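Local coordinates for protein putative O-GlcNAcase nagJ (Clostridium perfringens, PDB 6PV5) that probably acts as a hexosaminidase of glycoside hydrolase family 84, cleaving N-acetylglucosamine-type sugars from glycans, this construct carrying the catalytic barrel and its two flanking domains, at residues E183-M188 with N426-V431; G194-P199 with V407-E412; L364-E369 with Y395-M400; D413-G418 with M439-A444. One frame throughout, in Å; residues are numbered along the deposited sequence.

How the contacts relate
All four contacts join loops around one eight-stranded (beta/alpha) barrel. Contacts 1 and 3 sit where strands begin, their centres 14 Å apart, and they touch: Lys187 NZ meets Glu369 OE2 at 2.6 Å in a salt bridge, and Lys398 NZ probably donates to Asp428 O. Contacts 2 and 4 gather beyond the strand ends on the active-site side, with centres 9 Å apart, linked by the salt bridge Glu412 OE1 to Arg440 NH1. Contact 2 comes nearest to the chemistry: the side chain of Tyr196 is about 8 Å from that of Asp305, the predicted proton donor. Contacts 1 and 2 lie 27 Å apart, centre to centre, on opposite sides of the chain's centre.

Contact 1: E183-M188 with N426-V431; sequences EPSFKM and NLDEEV. With EDO (1,2-ethanediol), chain D.
Phe186 reaches across to 426-431 and sets its ring among Leu427, Asp428 and Val431. Its CG stands anti to its own carbonyl carbon (chi1 -63°), which carries the far end of the ring toward segment 426-431. Each neighbour then takes a different part of that ring. The CB of Asp428 lies over one face, displaced toward the rim, 4.1 Å from Phe186 CZ. Leu427 brings its CB to the edge, close to the ring plane. Val431 covers the side at CD1 and CE1: its CG1, anti to the backbone N (chi1 176°), approaches Phe186 CE1 at 3.7 Å, while its carbonyl O comes obliquely to within 3.4 Å of Phe186 CD1. No hydrogen bond crosses between the segments, so the fit here is one of van der Waals contact.

Beside the ring, Ser185 meets Asp428 more loosely, with Ser185 O 3.8 Å from Asp428 CB. The hydroxyl of Ser185 is engaged outside the pair, with Ser459 N and Trp457 O. On the far side of the 3-10 turn 427-429, Glu430 bends at chi2 and accepts a 2.9 Å bond at OE1 from O2 of an ethanediol molecule, while Ser392 OG also bonds to OE1.

The ring of Tyr455, from helix 446-457, meets Phe186 as well. The whole arrangement lies where the first and last strands begin, 188-192 and 431-436, and belongs to the closing seam of a (beta/alpha)8, or TIM, barrel, just where the chain enters it from the preceding beta domain.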
# COMPACT_ATOMS: atom_id res chain seq x y z
N GLU A 183 -17.08 -6.30 -0.56
CA GLU A 183 -16.54 -6.48 0.78
C GLU A 183 -15.06 -6.88 0.67
O GLU A 183 -14.61 -7.40 -0.35
CB GLU A 183 -17.30 -7.58 1.53
CG GLU A 183 -17.32 -8.91 0.79
CD GLU A 183 -18.06 -10.06 1.47
OE1 GLU A 183 -18.72 -9.81 2.50
OE2 GLU A 183 -17.98 -11.19 0.95
N PRO A 184 -14.27 -6.68 1.74
CA PRO A 184 -12.83 -6.92 1.71
C PRO A 184 -12.32 -8.34 1.98
O PRO A 184 -12.84 -9.03 2.86
CB PRO A 184 -12.33 -6.05 2.86
CG PRO A 184 -13.49 -6.03 3.87
CD PRO A 184 -14.74 -6.12 3.02
N SER A 185 -11.24 -8.72 1.27
CA SER A 185 -10.51 -9.96 1.49
C SER A 185 -9.86 -9.98 2.87
O SER A 185 -9.86 -11.00 3.54
CB SER A 185 -9.44 -10.15 0.44
OG SER A 185 -9.99 -10.14 -0.87
N PHE A 186 -9.24 -8.86 3.27
CA PHE A 186 -8.54 -8.82 4.54
C PHE A 186 -9.25 -7.81 5.43
O PHE A 186 -9.66 -6.76 4.94
CB PHE A 186 -7.07 -8.41 4.38
CG PHE A 186 -6.21 -9.34 3.57
CD1 PHE A 186 -5.42 -10.30 4.18
CD2 PHE A 186 -6.18 -9.26 2.18
CE1 PHE A 186 -4.63 -11.16 3.43
CE2 PHE A 186 -5.39 -10.12 1.44
CZ PHE A 186 -4.61 -11.06 2.06
N LYS A 187 -9.36 -8.13 6.72
CA LYS A 187 -10.15 -7.34 7.64
C LYS A 187 -9.34 -6.14 8.10
O LYS A 187 -9.90 -5.15 8.57
CB LYS A 187 -10.60 -8.14 8.86
CG LYS A 187 -9.47 -8.55 9.80
CD LYS A 187 -9.93 -9.30 11.04
CE LYS A 187 -8.76 -9.57 11.97
NZ LYS A 187 -9.18 -10.04 13.31
N MET A 188 -8.01 -6.28 8.03
CA MET A 188 -7.12 -5.16 8.27
C MET A 188 -6.23 -4.93 7.05
O MET A 188 -5.52 -5.84 6.61
CB MET A 188 -6.26 -5.35 9.52
CG MET A 188 -5.74 -4.03 10.02
SD MET A 188 -4.33 -4.12 11.11
CE MET A 188 -4.51 -2.54 11.93
N ASN A 426 -4.63 -16.46 -2.62
CA ASN A 426 -5.50 -17.02 -1.59
C ASN A 426 -4.84 -16.96 -0.22
O ASN A 426 -5.13 -17.80 0.64
CB ASN A 426 -5.88 -18.47 -1.92
CG ASN A 426 -6.69 -18.56 -3.19
OD1 ASN A 426 -6.26 -19.16 -4.17
ND2 ASN A 426 -7.84 -17.89 -3.21
N LEU A 427 -3.95 -15.97 -0.02
CA LEU A 427 -3.31 -15.71 1.26
C LEU A 427 -4.34 -15.50 2.36
O LEU A 427 -4.06 -15.78 3.53
CB LEU A 427 -2.47 -14.43 1.14
CG LEU A 427 -1.16 -14.43 1.92
CD1 LEU A 427 -0.23 -15.48 1.36
CD2 LEU A 427 -0.51 -13.06 1.87
N ASP A 428 -5.51 -14.94 1.97
CA ASP A 428 -6.58 -14.61 2.90
C ASP A 428 -7.07 -15.85 3.68
O ASP A 428 -7.65 -15.70 4.76
CB ASP A 428 -7.70 -13.81 2.23
CG ASP A 428 -8.42 -14.54 1.11
OD1 ASP A 428 -7.88 -15.55 0.61
OD2 ASP A 428 -9.51 -14.10 0.73
N GLU A 429 -6.78 -17.06 3.19
CA GLU A 429 -7.15 -18.27 3.90
C GLU A 429 -6.39 -18.39 5.22
O GLU A 429 -6.90 -19.00 6.15
CB GLU A 429 -6.85 -19.51 3.05
CG GLU A 429 -7.72 -19.61 1.81
CD GLU A 429 -7.54 -20.90 1.02
OE1 GLU A 429 -6.96 -21.86 1.57
OE2 GLU A 429 -7.96 -20.95 -0.17
N GLU A 430 -5.17 -17.83 5.29
CA GLU A 430 -4.32 -18.00 6.47
C GLU A 430 -3.95 -16.66 7.10
O GLU A 430 -3.28 -16.61 8.14
CB GLU A 430 -3.06 -18.79 6.10
CG GLU A 430 -3.33 -20.23 5.67
CD GLU A 430 -4.12 -21.09 6.65
OE1 GLU A 430 -3.93 -20.93 7.88
OE2 GLU A 430 -4.93 -21.92 6.19
N VAL A 431 -4.35 -15.56 6.46
CA VAL A 431 -3.85 -14.24 6.81
C VAL A 431 -5.03 -13.28 6.86
O VAL A 431 -5.79 -13.20 5.89
CB VAL A 431 -2.78 -13.78 5.78
CG1 VAL A 431 -2.29 -12.36 6.05
CG2 VAL A 431 -1.59 -14.74 5.76
C1 EDO D . -5.64 -21.31 12.15
O1 EDO D . -4.82 -22.46 11.97
C2 EDO D . -5.55 -20.30 11.06
O2 EDO D . -6.06 -20.71 9.80

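Contact 2: G194-P199 with V407-E412; sequences GFYGTP and VNDYKE. With EDO (1,2-ethanediol), chain B.
Tyr196 and Asp409 make a ring-over-carboxylate contact, anchored by one hydrogen bond from a backbone N-H to the carboxylate, between the loops that follow the first and seventh barrel strands at the active-site mouth. The carboxylate lies almost flat against one face of the Tyr196 ring, the two planes only 17° apart. Its OD2 sits toward the rim, 3.3 Å from Tyr196 CD2, and Asp409 CB adds a CH-pi contact 3.9 Å from the ring centroid. That same OD2 accepts from Tyr196 N at 2.8 Å through its anti lone pair (N-H...O 159°); this bond holds OD2 in place, and the ring lies against the flat carboxylate.

With CG between the backbone N and the carbonyl carbon (chi1 57°), Asp409, the second residue of a type I turn from Asn408 to Lys411, turns its carboxylate to the ring. OD1 is left to a bound ethanediol, whose O1 donates at 2.6 Å and whose O2 donates at 3.2 Å to Asp409 OD1. The glycol probably came from the crystallisation liquor. Nearby, Phe195 CB touches Val407 CG2 at 4.0 Å.

Outside the pair, the Phe195 ring meets Trp200 just before helix 202-214, and Tyr410 OH bonds to Asp494 N. The contact thus bridges the loop between strand 188-192 and helix 202-214 to the long loop between strands 399-403 and 431-436.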
# COMPACT_ATOMS: atom_id res chain seq x y z
N GLY A 194 6.97 2.40 9.07
CA GLY A 194 7.99 1.57 9.70
C GLY A 194 9.36 1.63 9.03
O GLY A 194 10.18 0.77 9.28
N PHE A 195 9.64 2.66 8.22
CA PHE A 195 10.97 2.80 7.63
C PHE A 195 11.91 3.53 8.59
O PHE A 195 11.44 4.35 9.39
CB PHE A 195 10.91 3.63 6.34
CG PHE A 195 10.01 4.83 6.45
CD1 PHE A 195 10.46 6.00 7.04
CD2 PHE A 195 8.69 4.75 6.04
CE1 PHE A 195 9.63 7.09 7.17
CE2 PHE A 195 7.85 5.84 6.19
CZ PHE A 195 8.32 7.00 6.77
N TYR A 196 13.22 3.23 8.50
CA TYR A 196 14.24 4.13 9.01
C TYR A 196 14.48 5.29 8.03
O TYR A 196 14.13 5.21 6.85
CB TYR A 196 15.48 3.41 9.58
CG TYR A 196 16.21 2.37 8.77
CD1 TYR A 196 17.16 2.73 7.81
CD2 TYR A 196 16.07 1.01 9.03
CE1 TYR A 196 17.88 1.77 7.09
CE2 TYR A 196 16.77 0.04 8.31
CZ TYR A 196 17.68 0.42 7.33
OH TYR A 196 18.37 -0.52 6.60
N GLY A 197 15.03 6.38 8.58
CA GLY A 197 15.23 7.62 7.86
C GLY A 197 14.24 8.69 8.31
O GLY A 197 13.41 8.44 9.18
N THR A 198 14.31 9.87 7.68
CA THR A 198 13.49 11.02 8.00
C THR A 198 12.01 10.64 7.98
O THR A 198 11.50 10.09 7.00
CB THR A 198 13.74 12.16 7.01
OG1 THR A 198 15.13 12.50 7.13
CG2 THR A 198 12.87 13.37 7.26
N PRO A 199 11.25 10.97 9.06
CA PRO A 199 9.83 10.65 9.14
C PRO A 199 8.99 11.46 8.17
O PRO A 199 9.41 12.50 7.67
CB PRO A 199 9.46 11.08 10.57
CG PRO A 199 10.46 12.16 10.90
CD PRO A 199 11.75 11.66 10.28
N VAL A 407 8.99 -0.07 0.87
CA VAL A 407 10.07 0.44 1.71
C VAL A 407 11.42 0.23 1.03
O VAL A 407 11.77 -0.90 0.68
CB VAL A 407 10.06 -0.17 3.12
CG1 VAL A 407 10.19 -1.68 3.10
CG2 VAL A 407 11.17 0.43 3.99
N ASN A 408 12.25 1.29 0.99
CA ASN A 408 13.55 1.16 0.35
C ASN A 408 14.66 1.62 1.30
O ASN A 408 15.76 1.96 0.85
CB ASN A 408 13.59 1.91 -0.99
CG ASN A 408 13.58 3.41 -0.79
OD1 ASN A 408 13.12 3.89 0.24
ND2 ASN A 408 14.02 4.18 -1.78
N ASP A 409 14.41 1.58 2.62
CA ASP A 409 15.38 2.14 3.56
C ASP A 409 16.73 1.41 3.50
O ASP A 409 17.76 1.96 3.84
CB ASP A 409 14.82 2.26 4.98
CG ASP A 409 14.29 0.97 5.61
OD1 ASP A 409 14.46 -0.16 5.02
OD2 ASP A 409 13.70 1.10 6.73
N TYR A 410 16.72 0.16 3.04
CA TYR A 410 17.95 -0.62 2.96
C TYR A 410 18.63 -0.42 1.60
O TYR A 410 19.71 -0.94 1.39
CB TYR A 410 17.61 -2.10 3.19
CG TYR A 410 16.63 -2.64 2.18
CD1 TYR A 410 15.26 -2.49 2.35
CD2 TYR A 410 17.07 -3.26 1.02
CE1 TYR A 410 14.35 -2.93 1.39
CE2 TYR A 410 16.18 -3.72 0.05
CZ TYR A 410 14.82 -3.56 0.24
OH TYR A 410 13.93 -4.03 -0.69
N LYS A 411 18.01 0.35 0.68
CA LYS A 411 18.55 0.62 -0.65
C LYS A 411 18.00 1.96 -1.15
O LYS A 411 17.22 2.03 -2.11
CB LYS A 411 18.21 -0.50 -1.64
CG LYS A 411 19.07 -0.46 -2.91
CD LYS A 411 18.46 -1.11 -4.15
CE LYS A 411 17.81 -2.47 -3.95
NZ LYS A 411 18.76 -3.49 -3.45
N GLU A 412 18.39 3.03 -0.46
CA GLU A 412 17.58 4.23 -0.45
C GLU A 412 17.72 5.02 -1.75
O GLU A 412 16.93 5.91 -1.97
CB GLU A 412 17.91 5.09 0.78
CG GLU A 412 19.41 5.17 1.02
CD GLU A 412 19.90 6.33 1.87
OE1 GLU A 412 19.07 6.94 2.58
OE2 GLU A 412 21.13 6.63 1.83
C1 EDO B . 14.40 -3.82 6.19
O1 EDO B . 14.97 -2.52 6.10
C2 EDO B . 12.96 -3.72 6.43
O2 EDO B . 12.50 -2.49 5.91

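Contact 3: L364-E369 with Y395-M400; sequences LDKDIE and YNRKMM
Arg397 drives its guanidinium into the curve of 364-369 and binds three of its carbonyls. The group goes in edge first, as Leu364 O, Asp365 O and Ile368 O all lie around its rim, while Lys366 CA covers one face. Arg397 NH2 donates to Leu364 O at 2.9 Å, within the guanidinium plane but from above the plane of that carbonyl. NH1 serves two acceptors. Arg397 NH1 meets Ile368 O at 2.8 Å, on a lone pair in the carbonyl plane. Arg397 NH1 also reaches Asp365 O at 2.7 Å, but this oxygen lies 27° out of the guanidinium plane and the donor stands above the carbonyl plane, off the lone pairs. Asp365 O also closes the type I turn by accepting from Ile368 N, and its two donors arrive from opposite faces.

A bend at chi3 of Arg397 (78°) swings the group round, and Arg397 NE points back to Tyr395 O at 2.8 Å in a nearly straight bond (170°). The side chain of Leu364 crosses that of Arg397 at about a right angle, placing CD2 beside NH1.

Further along, the Met400 methyl lies against the Glu369 carboxylate, Met400 CE being 3.8 Å from Glu369 CD. A water sits between Glu369 OE1 and Lys398 O, and Glu369 OE2 has its salt bridge with Lys187. These are the loops leading into the sixth and seventh barrel strands, 369-372 and 399-403.

With four bonds from three nitrogens, all to backbone carbonyls, the guanidinium is fixed in rotation and ties one loop's turn to the other loop. Its positive charge is probably offset by these carbonyl dipoles, no carboxylate of the two segments being in contact with it.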
# COMPACT_ATOMS: atom_id res chain seq x y z
N LEU A 364 0.71 -16.89 24.19
CA LEU A 364 0.01 -15.67 23.80
C LEU A 364 -1.46 -15.94 23.52
O LEU A 364 -1.76 -16.83 22.74
CB LEU A 364 0.68 -15.12 22.53
CG LEU A 364 0.18 -13.75 22.06
CD1 LEU A 364 0.62 -12.66 23.04
CD2 LEU A 364 0.68 -13.44 20.65
N ASP A 365 -2.37 -15.11 24.09
CA ASP A 365 -3.80 -15.20 23.84
C ASP A 365 -4.14 -15.11 22.35
O ASP A 365 -3.70 -14.20 21.65
CB ASP A 365 -4.56 -14.01 24.45
CG ASP A 365 -4.60 -13.89 25.96
OD1 ASP A 365 -4.19 -14.86 26.66
OD2 ASP A 365 -5.07 -12.82 26.44
N LYS A 366 -5.07 -15.97 21.93
CA LYS A 366 -5.41 -16.18 20.53
C LYS A 366 -6.08 -14.97 19.87
O LYS A 366 -6.09 -14.88 18.64
CB LYS A 366 -6.24 -17.46 20.34
CG LYS A 366 -5.48 -18.76 20.56
CD LYS A 366 -6.07 -19.95 19.83
CE LYS A 366 -5.90 -21.29 20.52
NZ LYS A 366 -4.54 -21.47 21.09
N ASP A 367 -6.63 -14.05 20.66
CA ASP A 367 -7.32 -12.92 20.07
C ASP A 367 -6.36 -11.73 19.89
O ASP A 367 -6.78 -10.66 19.45
CB ASP A 367 -8.62 -12.60 20.81
CG ASP A 367 -8.43 -12.11 22.24
OD1 ASP A 367 -7.26 -12.12 22.73
OD2 ASP A 367 -9.44 -11.72 22.85
N ILE A 368 -5.07 -11.93 20.24
CA ILE A 368 -4.05 -10.93 19.96
C ILE A 368 -3.51 -11.18 18.55
O ILE A 368 -3.17 -12.31 18.22
CB ILE A 368 -2.93 -10.97 21.01
CG1 ILE A 368 -3.45 -10.61 22.41
CG2 ILE A 368 -1.75 -10.09 20.58
CD1 ILE A 368 -2.47 -10.90 23.54
N GLU A 369 -3.43 -10.11 17.74
CA GLU A 369 -2.99 -10.18 16.36
C GLU A 369 -1.47 -10.18 16.33
O GLU A 369 -0.84 -9.52 17.15
CB GLU A 369 -3.59 -9.00 15.57
CG GLU A 369 -5.09 -8.85 15.77
CD GLU A 369 -5.94 -9.88 15.02
OE1 GLU A 369 -5.36 -10.86 14.49
OE2 GLU A 369 -7.17 -9.68 14.94
N TYR A 395 1.05 -20.60 15.24
CA TYR A 395 0.47 -19.55 16.07
C TYR A 395 -1.00 -19.82 16.35
O TYR A 395 -1.61 -19.12 17.16
CB TYR A 395 0.69 -18.17 15.43
CG TYR A 395 1.96 -17.50 15.90
CD1 TYR A 395 3.16 -17.64 15.21
CD2 TYR A 395 1.96 -16.71 17.04
CE1 TYR A 395 4.32 -17.05 15.66
CE2 TYR A 395 3.12 -16.10 17.50
CZ TYR A 395 4.30 -16.28 16.82
OH TYR A 395 5.44 -15.69 17.28
N ASN A 396 -1.59 -20.80 15.65
CA ASN A 396 -2.95 -21.23 15.95
C ASN A 396 -3.93 -20.09 15.69
O ASN A 396 -4.90 -19.94 16.44
CB ASN A 396 -3.07 -21.74 17.39
CG ASN A 396 -2.34 -23.05 17.58
OD1 ASN A 396 -2.69 -24.03 16.93
ND2 ASN A 396 -1.31 -23.05 18.42
N ARG A 397 -3.65 -19.27 14.66
CA ARG A 397 -4.45 -18.11 14.33
C ARG A 397 -4.03 -17.60 12.95
O ARG A 397 -2.92 -17.87 12.50
CB ARG A 397 -4.29 -17.01 15.38
CG ARG A 397 -2.92 -16.34 15.35
CD ARG A 397 -2.55 -15.52 16.57
NE ARG A 397 -2.14 -16.40 17.65
CZ ARG A 397 -2.11 -16.04 18.93
NH1 ARG A 397 -2.47 -14.81 19.30
NH2 ARG A 397 -1.72 -16.90 19.85
N LYS A 398 -4.94 -16.88 12.31
CA LYS A 398 -4.64 -16.12 11.11
C LYS A 398 -3.60 -15.03 11.42
O LYS A 398 -3.72 -14.27 12.38
CB LYS A 398 -5.91 -15.54 10.52
CG LYS A 398 -6.76 -16.55 9.77
CD LYS A 398 -7.88 -15.85 9.03
CE LYS A 398 -8.71 -16.77 8.17
NZ LYS A 398 -9.34 -16.00 7.06
N MET A 399 -2.56 -14.98 10.60
CA MET A 399 -1.46 -14.06 10.83
C MET A 399 -1.77 -12.73 10.16
O MET A 399 -2.70 -12.65 9.35
CB MET A 399 -0.18 -14.67 10.25
CG MET A 399 0.23 -15.96 10.97
SD MET A 399 0.52 -15.76 12.75
CE MET A 399 2.04 -14.82 12.82
N MET A 400 -0.98 -11.69 10.47
CA MET A 400 -1.01 -10.44 9.70
C MET A 400 0.32 -10.25 8.96
O MET A 400 1.38 -10.41 9.53
CB MET A 400 -1.27 -9.26 10.65
CG MET A 400 -2.64 -9.36 11.30
SD MET A 400 -3.44 -7.79 11.71
CE MET A 400 -5.16 -8.29 11.68
O HOH W 1 -2.76 -12.10 13.67

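Contact 4: D413-G418 with M439-A444; sequences DKMALG and MRFSDA. With EDO (1,2-ethanediol), chain E.
Met415 lays its terminal methyl on the Phe441 ring and its sulfur beside Met439, forming the tight half of this contact. Met415 CE stands over the ring face in a CH-pi contact, 3.8 Å from the Phe441 centroid. Met415 SD lies obliquely to the same ring, 3.6 Å from Phe441 CD2, which makes this a Met-aromatic pair. The bend at chi2 of Met415 (-61°) folds the thioether back so that both atoms reach the ring. Met415 and Met439 cross at about a right angle, their sulfurs 3.9 Å apart, and Ala444 CB touches the Met415 methyl. Ala416 N points at Met439 SD in a long, weak hydrogen bond of 3.6 Å, and beyond it Met439 CE rests on Ala416 O.

At the other end Leu417 CD2 still packs closely, 3.3 Å from Ala444 O; the looser part is the pair of carbonyls Ala416 O and Ala444 O, joined by a water that donates to both, at 3.1 Å to Ala416 O and 2.7 Å to Ala444 O. On the outer side of Phe441, Arg440 CG covers the second face and Phe441 CZ stands over the centre of the Arg440 guanidinium, 3.4 Å above its plane. Arg440 NE makes only a weak bond to an ethanediol, whereas Arg440 NH1 finds a firmer partner in Glu412.

Helix 548-579 of the region after the barrel packs on both Met415 and Phe441, so the cluster lies where the loops following strands 399-403 and 431-436 meet that helix. Cohesion therefore comes mainly from sulfur, methyl and ring contacts, with little directional bonding, while two carbonyls that could not bond to each other are reconciled by a shared water.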
# COMPACT_ATOMS: atom_id res chain seq x y z
N ASP A 413 18.71 4.68 -2.59
CA ASP A 413 18.93 5.41 -3.84
C ASP A 413 18.08 4.84 -4.97
O ASP A 413 18.03 5.43 -6.05
CB ASP A 413 20.39 5.32 -4.30
CG ASP A 413 21.35 5.97 -3.31
OD1 ASP A 413 21.01 7.07 -2.81
OD2 ASP A 413 22.39 5.35 -3.02
N LYS A 414 17.40 3.72 -4.72
CA LYS A 414 16.45 3.21 -5.71
C LYS A 414 15.02 3.38 -5.20
O LYS A 414 14.72 2.90 -4.11
CB LYS A 414 16.74 1.74 -6.01
CG LYS A 414 15.88 1.20 -7.14
CD LYS A 414 16.35 -0.10 -7.77
CE LYS A 414 15.54 -0.39 -9.02
NZ LYS A 414 15.93 -1.69 -9.64
N MET A 415 14.13 3.98 -6.01
CA MET A 415 12.72 4.08 -5.69
C MET A 415 12.00 2.79 -6.10
O MET A 415 12.20 2.30 -7.20
CB MET A 415 12.03 5.25 -6.40
CG MET A 415 12.62 6.63 -6.13
SD MET A 415 12.52 7.06 -4.36
CE MET A 415 12.48 8.85 -4.41
N ALA A 416 11.11 2.29 -5.23
CA ALA A 416 10.24 1.17 -5.58
C ALA A 416 8.93 1.76 -6.06
O ALA A 416 8.20 2.38 -5.29
CB ALA A 416 10.05 0.28 -4.37
N LEU A 417 8.65 1.57 -7.36
CA LEU A 417 7.48 2.18 -7.99
C LEU A 417 6.61 1.09 -8.61
O LEU A 417 5.78 1.40 -9.46
CB LEU A 417 7.94 3.18 -9.06
CG LEU A 417 8.78 4.37 -8.55
CD1 LEU A 417 9.29 5.21 -9.73
CD2 LEU A 417 7.94 5.24 -7.61
N GLY A 418 6.79 -0.17 -8.19
CA GLY A 418 6.02 -1.25 -8.78
C GLY A 418 4.79 -1.70 -7.98
O GLY A 418 4.55 -1.26 -6.86
N MET A 439 8.10 3.73 1.65
CA MET A 439 9.36 4.45 1.66
C MET A 439 9.23 5.71 2.51
O MET A 439 8.13 6.25 2.65
CB MET A 439 9.70 4.91 0.23
CG MET A 439 10.01 3.77 -0.73
SD MET A 439 10.56 4.36 -2.36
CE MET A 439 8.99 4.87 -3.03
N ARG A 440 10.37 6.24 2.97
CA ARG A 440 10.35 7.53 3.65
C ARG A 440 9.83 8.62 2.72
O ARG A 440 9.43 9.68 3.20
CB ARG A 440 11.71 7.86 4.26
CG ARG A 440 12.75 8.40 3.28
CD ARG A 440 13.92 8.93 4.09
NE ARG A 440 14.89 9.69 3.31
CZ ARG A 440 15.96 9.16 2.70
NH1 ARG A 440 16.20 7.86 2.80
NH2 ARG A 440 16.77 9.93 1.99
N PHE A 441 9.82 8.34 1.40
CA PHE A 441 9.36 9.27 0.37
C PHE A 441 7.87 9.06 0.14
O PHE A 441 7.47 8.09 -0.51
CB PHE A 441 10.10 9.07 -0.95
CG PHE A 441 11.60 9.13 -0.80
CD1 PHE A 441 12.25 10.34 -0.56
CD2 PHE A 441 12.36 7.96 -0.84
CE1 PHE A 441 13.63 10.37 -0.38
CE2 PHE A 441 13.73 7.99 -0.68
CZ PHE A 441 14.37 9.20 -0.44
N SER A 442 7.07 9.99 0.67
CA SER A 442 5.64 9.79 0.80
C SER A 442 4.97 9.72 -0.57
O SER A 442 4.29 8.75 -0.89
CB SER A 442 5.02 10.88 1.63
OG SER A 442 3.61 10.74 1.62
N ASP A 443 5.13 10.77 -1.38
CA ASP A 443 4.41 10.76 -2.65
C ASP A 443 4.90 9.61 -3.52
O ASP A 443 4.11 8.98 -4.21
CB ASP A 443 4.36 12.15 -3.28
CG ASP A 443 3.28 13.01 -2.64
OD1 ASP A 443 2.13 13.04 -3.18
OD2 ASP A 443 3.58 13.62 -1.59
N ALA A 444 6.19 9.28 -3.45
CA ALA A 444 6.75 8.28 -4.34
C ALA A 444 6.27 6.88 -3.95
O ALA A 444 6.30 5.96 -4.78
CB ALA A 444 8.26 8.39 -4.36
C1 EDO E . 15.06 13.67 3.67
O1 EDO E . 16.35 13.11 3.86
C2 EDO E . 14.30 13.05 2.55
O2 EDO E . 13.06 12.44 2.91
O HOH W 2 5.33 3.48 -5.27